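Local structure of 6-aminohexanoate-cyclic-dimer hydrolase (Arthrobacter sp., 3A2Q) at residues D81-S93 against T120-W134. The protein hydrolyses one amide bond of the cyclic dimer of 6-aminohexanoic acid, a by-product of nylon-6 manufacture, to give the linear dimer. The protein carries 1 engineered substitution. Sequence-based numbering, arbitrary orientation.
Sequences DINTSSIKGMKES and TPEMGNQVTTEPEAW. With ACA (6-aminohexanoic acid), chain B; ACA (6-aminohexanoic acid), chain C.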
loop_
_atom_site.group_PDB
_atom_site.type_symbol
_atom_site.label_atom_id
_atom_site.label_comp_id
_atom_site.label_asym_id
_atom_site.label_seq_id
_atom_site.Cartn_x
_atom_site.Cartn_y
_atom_site.Cartn_z
ATOM N N ASP A 81 -7.068 -3.830 -20.900
ATOM C CA ASP A 81 -7.539 -4.709 -19.838
ATOM C C ASP A 81 -8.713 -4.163 -19.034
ATOM O O ASP A 81 -8.918 -2.952 -18.943
ATOM C CB ASP A 81 -6.388 -5.050 -18.893
ATOM C CG ASP A 81 -5.210 -5.667 -19.616
ATOM O OD1 ASP A 81 -5.436 -6.551 -20.467
ATOM O OD2 ASP A 81 -4.058 -5.275 -19.332
ATOM N N ILE A 82 -9.484 -5.080 -18.458
ATOM C CA ILE A 82 -10.642 -4.734 -17.648
ATOM C C ILE A 82 -10.241 -3.802 -16.504
ATOM O O ILE A 82 -9.214 -4.009 -15.860
ATOM C CB ILE A 82 -11.288 -6.006 -17.052
ATOM C CG1 ILE A 82 -11.871 -6.868 -18.176
ATOM C CG2 ILE A 82 -12.380 -5.629 -16.062
ATOM C CD1 ILE A 82 -13.036 -6.222 -18.892
ATOM N N ASN A 83 -11.057 -2.782 -16.258
ATOM C CA ASN A 83 -10.801 -1.821 -15.187
ATOM C C ASN A 83 -12.111 -1.563 -14.450
ATOM O O ASN A 83 -12.987 -0.869 -14.964
ATOM C CB ASN A 83 -10.274 -0.510 -15.776
ATOM C CG ASN A 83 -9.940 0.517 -14.713
ATOM O OD1 ASN A 83 -10.141 1.716 -14.909
ATOM N ND2 ASN A 83 -9.417 0.054 -13.581
ATOM N N THR A 84 -12.243 -2.109 -13.245
ATOM C CA THR A 84 -13.476 -1.945 -12.478
ATOM C C THR A 84 -13.389 -1.014 -11.275
ATOM O O THR A 84 -14.373 -0.355 -10.925
ATOM C CB THR A 84 -13.988 -3.309 -11.962
ATOM O OG1 THR A 84 -13.082 -3.813 -10.972
ATOM C CG2 THR A 84 -14.090 -4.315 -13.104
ATOM N N SER A 85 -12.217 -0.957 -10.644
ATOM C CA SER A 85 -12.043 -0.133 -9.452
ATOM C C SER A 85 -13.038 -0.649 -8.419
ATOM O O SER A 85 -13.415 0.059 -7.484
ATOM C CB SER A 85 -12.333 1.339 -9.753
ATOM O OG SER A 85 -11.333 1.891 -10.587
ATOM N N SER A 86 -13.454 -1.897 -8.615
ATOM C CA SER A 86 -14.419 -2.567 -7.750
ATOM C C SER A 86 -15.759 -1.855 -7.632
ATOM O O SER A 86 -16.404 -1.876 -6.582
ATOM C CB SER A 86 -13.819 -2.818 -6.366
ATOM O OG SER A 86 -12.898 -3.894 -6.435
ATOM N N ILE A 87 -16.168 -1.221 -8.724
ATOM C CA ILE A 87 -17.458 -0.542 -8.776
ATOM C C ILE A 87 -18.387 -1.505 -9.516
ATOM O O ILE A 87 -18.096 -1.908 -10.641
ATOM C CB ILE A 87 -17.382 0.786 -9.558
ATOM C CG1 ILE A 87 -16.384 1.732 -8.884
ATOM C CG2 ILE A 87 -18.761 1.434 -9.607
ATOM C CD1 ILE A 87 -16.185 3.053 -9.614
ATOM N N LYS A 88 -19.485 -1.891 -8.875
ATOM C CA LYS A 88 -20.435 -2.818 -9.483
ATOM C C LYS A 88 -20.814 -2.349 -10.886
ATOM O O LYS A 88 -20.647 -3.081 -11.861
ATOM C CB LYS A 88 -21.686 -2.931 -8.608
ATOM C CG LYS A 88 -22.706 -3.952 -9.084
ATOM C CD LYS A 88 -23.871 -4.047 -8.107
ATOM C CE LYS A 88 -24.916 -5.052 -8.570
ATOM N NZ LYS A 88 -25.545 -4.651 -9.858
ATOM N N GLY A 89 -21.307 -1.118 -10.980
ATOM C CA GLY A 89 -21.701 -0.568 -12.265
ATOM C C GLY A 89 -20.613 -0.611 -13.323
ATOM O O GLY A 89 -20.910 -0.651 -14.517
ATOM N N MET A 90 -19.351 -0.599 -12.900
ATOM C CA MET A 90 -18.239 -0.638 -13.845
ATOM C C MET A 90 -17.872 -2.062 -14.244
ATOM O O MET A 90 -17.474 -2.310 -15.379
ATOM C CB MET A 90 -17.004 0.053 -13.258
ATOM C CG MET A 90 -17.139 1.558 -13.100
ATOM S SD MET A 90 -17.453 2.401 -14.667
ATOM C CE MET A 90 -15.910 2.131 -15.497
ATOM N N LYS A 91 -17.999 -2.997 -13.310
ATOM C CA LYS A 91 -17.666 -4.384 -13.600
ATOM C C LYS A 91 -18.592 -4.935 -14.684
ATOM O O LYS A 91 -18.161 -5.646 -15.593
ATOM C CB LYS A 91 -17.788 -5.237 -12.336
ATOM C CG LYS A 91 -17.414 -6.689 -12.560
ATOM C CD LYS A 91 -17.577 -7.528 -11.306
ATOM C CE LYS A 91 -17.159 -8.962 -11.587
ATOM N NZ LYS A 91 -17.335 -9.847 -10.411
ATOM N N GLU A 92 -19.869 -4.592 -14.579
ATOM C CA GLU A 92 -20.871 -5.045 -15.531
ATOM C C GLU A 92 -20.665 -4.441 -16.919
ATOM O O GLU A 92 -20.915 -5.096 -17.933
ATOM C CB GLU A 92 -22.264 -4.689 -15.009
ATOM C CG GLU A 92 -22.616 -5.385 -13.708
ATOM C CD GLU A 92 -23.868 -4.826 -13.062
ATOM O OE1 GLU A 92 -24.331 -5.415 -12.061
ATOM O OE2 GLU A 92 -24.385 -3.795 -13.549
ATOM N N SER A 93 -20.194 -3.198 -16.956
ATOM C CA SER A 93 -19.967 -2.495 -18.216
ATOM C C SER A 93 -18.890 -3.150 -19.073
ATOM O O SER A 93 -18.844 -2.940 -20.287
ATOM C CB SER A 93 -19.562 -1.045 -17.950
ATOM O OG SER A 93 -18.203 -0.970 -17.555
ATOM N N THR A 120 -9.600 -4.931 -4.506
ATOM C CA THR A 120 -9.607 -3.730 -3.675
ATOM C C THR A 120 -11.039 -3.372 -3.283
ATOM O O THR A 120 -11.992 -3.766 -3.961
ATOM C CB THR A 120 -9.041 -2.515 -4.461
ATOM O OG1 THR A 120 -9.312 -1.302 -3.746
ATOM C CG2 THR A 120 -9.707 -2.423 -5.836
ATOM N N PRO A 121 -11.217 -2.647 -2.167
ATOM C CA PRO A 121 -12.594 -2.289 -1.819
ATOM C C PRO A 121 -12.979 -1.255 -2.879
ATOM O O PRO A 121 -12.099 -0.696 -3.538
ATOM C CB PRO A 121 -12.464 -1.691 -0.417
ATOM C CG PRO A 121 -11.034 -1.203 -0.374
ATOM C CD PRO A 121 -10.287 -2.294 -1.081
ATOM N N GLU A 122 -14.269 -1.004 -3.063
ATOM C CA GLU A 122 -14.704 -0.053 -4.082
ATOM C C GLU A 122 -14.010 1.310 -4.032
ATOM O O GLU A 122 -14.117 2.040 -3.045
ATOM C CB GLU A 122 -16.213 0.160 -4.004
ATOM C CG GLU A 122 -16.722 1.104 -5.078
ATOM C CD GLU A 122 -18.224 1.235 -5.079
ATOM O OE1 GLU A 122 -18.773 1.803 -4.112
ATOM O OE2 GLU A 122 -18.849 0.762 -6.050
ATOM N N MET A 123 -13.321 1.649 -5.118
ATOM C CA MET A 123 -12.601 2.915 -5.228
ATOM C C MET A 123 -11.614 3.103 -4.075
ATOM O O MET A 123 -11.219 4.229 -3.762
ATOM C CB MET A 123 -13.595 4.087 -5.287
ATOM C CG MET A 123 -14.522 4.037 -6.512
ATOM S SD MET A 123 -15.608 5.468 -6.709
ATOM C CE MET A 123 -16.997 5.007 -5.625
ATOM N N GLY A 124 -11.216 1.989 -3.463
ATOM C CA GLY A 124 -10.269 2.017 -2.355
ATOM C C GLY A 124 -10.799 2.709 -1.113
ATOM O O GLY A 124 -10.029 3.229 -0.308
ATOM N N ASN A 125 -12.114 2.680 -0.934
ATOM C CA ASN A 125 -12.739 3.362 0.186
ATOM C C ASN A 125 -12.849 2.611 1.518
ATOM O O ASN A 125 -13.694 2.951 2.342
ATOM C CB ASN A 125 -14.130 3.850 -0.229
ATOM C CG ASN A 125 -14.599 5.034 0.591
ATOM O OD1 ASN A 125 -15.760 5.105 0.995
ATOM N ND2 ASN A 125 -13.697 5.979 0.837
ATOM N N GLN A 126 -12.005 1.609 1.743
ATOM C CA GLN A 126 -12.049 0.864 3.008
ATOM C C GLN A 126 -10.664 0.358 3.378
ATOM O O GLN A 126 -9.772 0.327 2.532
ATOM C CB GLN A 126 -12.985 -0.351 2.901
ATOM C CG GLN A 126 -14.461 -0.061 2.607
ATOM C CD GLN A 126 -15.156 0.734 3.703
ATOM O OE1 GLN A 126 -14.794 0.648 4.875
ATOM N NE2 GLN A 126 -16.174 1.500 3.323
ATOM N N VAL A 127 -10.482 -0.031 4.641
ATOM C CA VAL A 127 -9.204 -0.585 5.082
ATOM C C VAL A 127 -9.290 -2.108 5.227
ATOM O O VAL A 127 -8.551 -2.739 5.986
ATOM C CB VAL A 127 -8.688 0.056 6.396
ATOM C CG1 VAL A 127 -8.058 1.405 6.085
ATOM C CG2 VAL A 127 -9.815 0.205 7.403
ATOM N N THR A 128 -10.236 -2.684 4.498
ATOM C CA THR A 128 -10.385 -4.127 4.418
ATOM C C THR A 128 -10.707 -4.300 2.941
ATOM O O THR A 128 -11.080 -3.331 2.282
ATOM C CB THR A 128 -11.529 -4.689 5.279
ATOM O OG1 THR A 128 -11.452 -6.120 5.249
ATOM C CG2 THR A 128 -12.888 -4.257 4.748
ATOM N N THR A 129 -10.560 -5.510 2.417
ATOM C CA THR A 129 -10.801 -5.743 0.994
ATOM C C THR A 129 -11.941 -6.731 0.807
ATOM O O THR A 129 -11.716 -7.911 0.547
ATOM C CB THR A 129 -9.513 -6.274 0.321
ATOM O OG1 THR A 129 -8.439 -5.360 0.579
ATOM C CG2 THR A 129 -9.688 -6.401 -1.182
ATOM N N GLU A 130 -13.163 -6.228 0.947
ATOM C CA GLU A 130 -14.371 -7.042 0.821
ATOM C C GLU A 130 -15.424 -6.296 -0.005
ATOM O O GLU A 130 -16.514 -5.986 0.481
ATOM C CB GLU A 130 -14.911 -7.352 2.222
ATOM C CG GLU A 130 -13.922 -8.135 3.089
ATOM C CD GLU A 130 -14.260 -8.095 4.565
ATOM O OE1 GLU A 130 -15.433 -8.338 4.918
ATOM O OE2 GLU A 130 -13.350 -7.828 5.378
ATOM N N PRO A 131 -15.103 -6.004 -1.274
ATOM C CA PRO A 131 -16.026 -5.290 -2.159
ATOM C C PRO A 131 -17.214 -6.166 -2.533
ATOM O O PRO A 131 -17.082 -7.386 -2.629
ATOM C CB PRO A 131 -15.166 -4.990 -3.378
ATOM C CG PRO A 131 -14.260 -6.180 -3.436
ATOM C CD PRO A 131 -13.863 -6.359 -1.987
ATOM N N GLU A 132 -18.365 -5.541 -2.751
ATOM C CA GLU A 132 -19.558 -6.274 -3.154
ATOM C C GLU A 132 -19.337 -6.835 -4.558
ATOM O O GLU A 132 -19.783 -7.936 -4.881
ATOM C CB GLU A 132 -20.772 -5.342 -3.170
ATOM C CG GLU A 132 -21.310 -4.979 -1.796
ATOM C CD GLU A 132 -22.383 -3.906 -1.852
ATOM O OE1 GLU A 132 -23.179 -3.903 -2.817
ATOM O OE2 GLU A 132 -22.437 -3.071 -0.923
ATOM N N ALA A 133 -18.627 -6.070 -5.382
ATOM C CA ALA A 133 -18.355 -6.450 -6.763
ATOM C C ALA A 133 -17.557 -7.732 -6.976
ATOM O O ALA A 133 -17.915 -8.541 -7.831
ATOM C CB ALA A 133 -17.670 -5.294 -7.488
ATOM N N TRP A 134 -16.481 -7.928 -6.219
ATOM C CA TRP A 134 -15.655 -9.123 -6.394
ATOM C C TRP A 134 -15.626 -10.099 -5.224
ATOM O O TRP A 134 -15.072 -11.190 -5.340
ATOM C CB TRP A 134 -14.213 -8.735 -6.721
ATOM C CG TRP A 134 -14.044 -8.026 -8.023
ATOM C CD1 TRP A 134 -14.038 -6.678 -8.231
ATOM C CD2 TRP A 134 -13.840 -8.630 -9.306
ATOM N NE1 TRP A 134 -13.838 -6.404 -9.560
ATOM C CE2 TRP A 134 -13.714 -7.585 -10.244
ATOM C CE3 TRP A 134 -13.752 -9.956 -9.753
ATOM C CZ2 TRP A 134 -13.502 -7.822 -11.607
ATOM C CZ3 TRP A 134 -13.542 -10.193 -11.108
ATOM C CH2 TRP A 134 -13.420 -9.129 -12.017
HETATM C C ACA B . -10.522 7.482 -0.043
HETATM O O ACA B . -11.384 6.636 -0.280
HETATM C C2 ACA B . -9.752 8.126 -1.177
HETATM C C3 ACA B . -9.284 7.110 -2.206
HETATM C C4 ACA B . -7.907 6.578 -1.843
HETATM C C5 ACA B . -7.811 5.072 -2.012
HETATM C C6 ACA B . -6.657 4.500 -1.199
HETATM N N ACA B . -7.120 3.715 -0.056
HETATM C C ACA C . -6.718 3.912 1.195
HETATM O O ACA C . -5.686 4.530 1.474
HETATM C C2 ACA C . -7.598 3.324 2.288
HETATM C C3 ACA C . -8.180 4.380 3.222
HETATM C C4 ACA C . -9.457 5.017 2.668
HETATM C C5 ACA C . -9.602 6.462 3.146
HETATM C C6 ACA C . -10.700 7.220 2.405
HETATM N N ACA C . -10.214 7.875 1.190
HETATM O O HOH W 1 -18.312 -2.952 -4.890
HETATM O O HOH W 2 -20.253 -1.500 -6.116
#
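Lys91 lies over one face of the Trp134 indole while Thr84 meets its edge. These residues join the loop leading into helix 88-93 to the long loop after strand 113-118 in the amidase fold. Above the six-membered ring of Trp134, Lys91 CE makes a CH-pi contact 3.6 Å from the centroid, and NZ adds a cation-pi interaction. The Lys91 chain is extended throughout, with CG trans to the backbone N (chi1 -178°), and this reach takes Lys91 NZ across the ring to within 2.9 Å of Ala133 O, a placement in which the carbonyl and the ring face probably both stabilise the ammonium charge. At the edge, Trp134 NE1 donates in the ring plane to Thr84 OG1 (3.0 Å, 161° at the hydrogen). Thr84 OG1 is also hydrogen-bonded to Asp73 OD2. Replacing Trp134 by an alanine is likely to leave Thr84 OG1 without its indole donor and Lys91 without the ring face it lies over.

Beside the indole, Ser86 CB packs against Pro131 CB, while Ala133 CB and Glu122 CB lie against the Ser86 carbonyl. Ser86 OG, beside the backbone N (chi1 -75°), gives a 2.6 Å hydrogen bond to Thr120 O, tilted from the carbonyl plane. Ser86 O and Ala133 N share one water; a second links Lys88 N, in the first turn of the helix, to Glu122 OE2, whose other oxygen bonds Ser344.

Further along, Ile87 CD1 packs 3.7 Å from Met123 CG. Met123 already lines the pocket of the bound 6-aminohexanoic acid, and Gly124 and Asn125 follow it: Gly124 O accepts from the nitrogen of one bound unit and Asn125 ND2 donates to its oxygen. The two loops are tied at Met123 N, whose 2.9 Å bond to Ser85 O is nearly straight, 170° at the hydrogen.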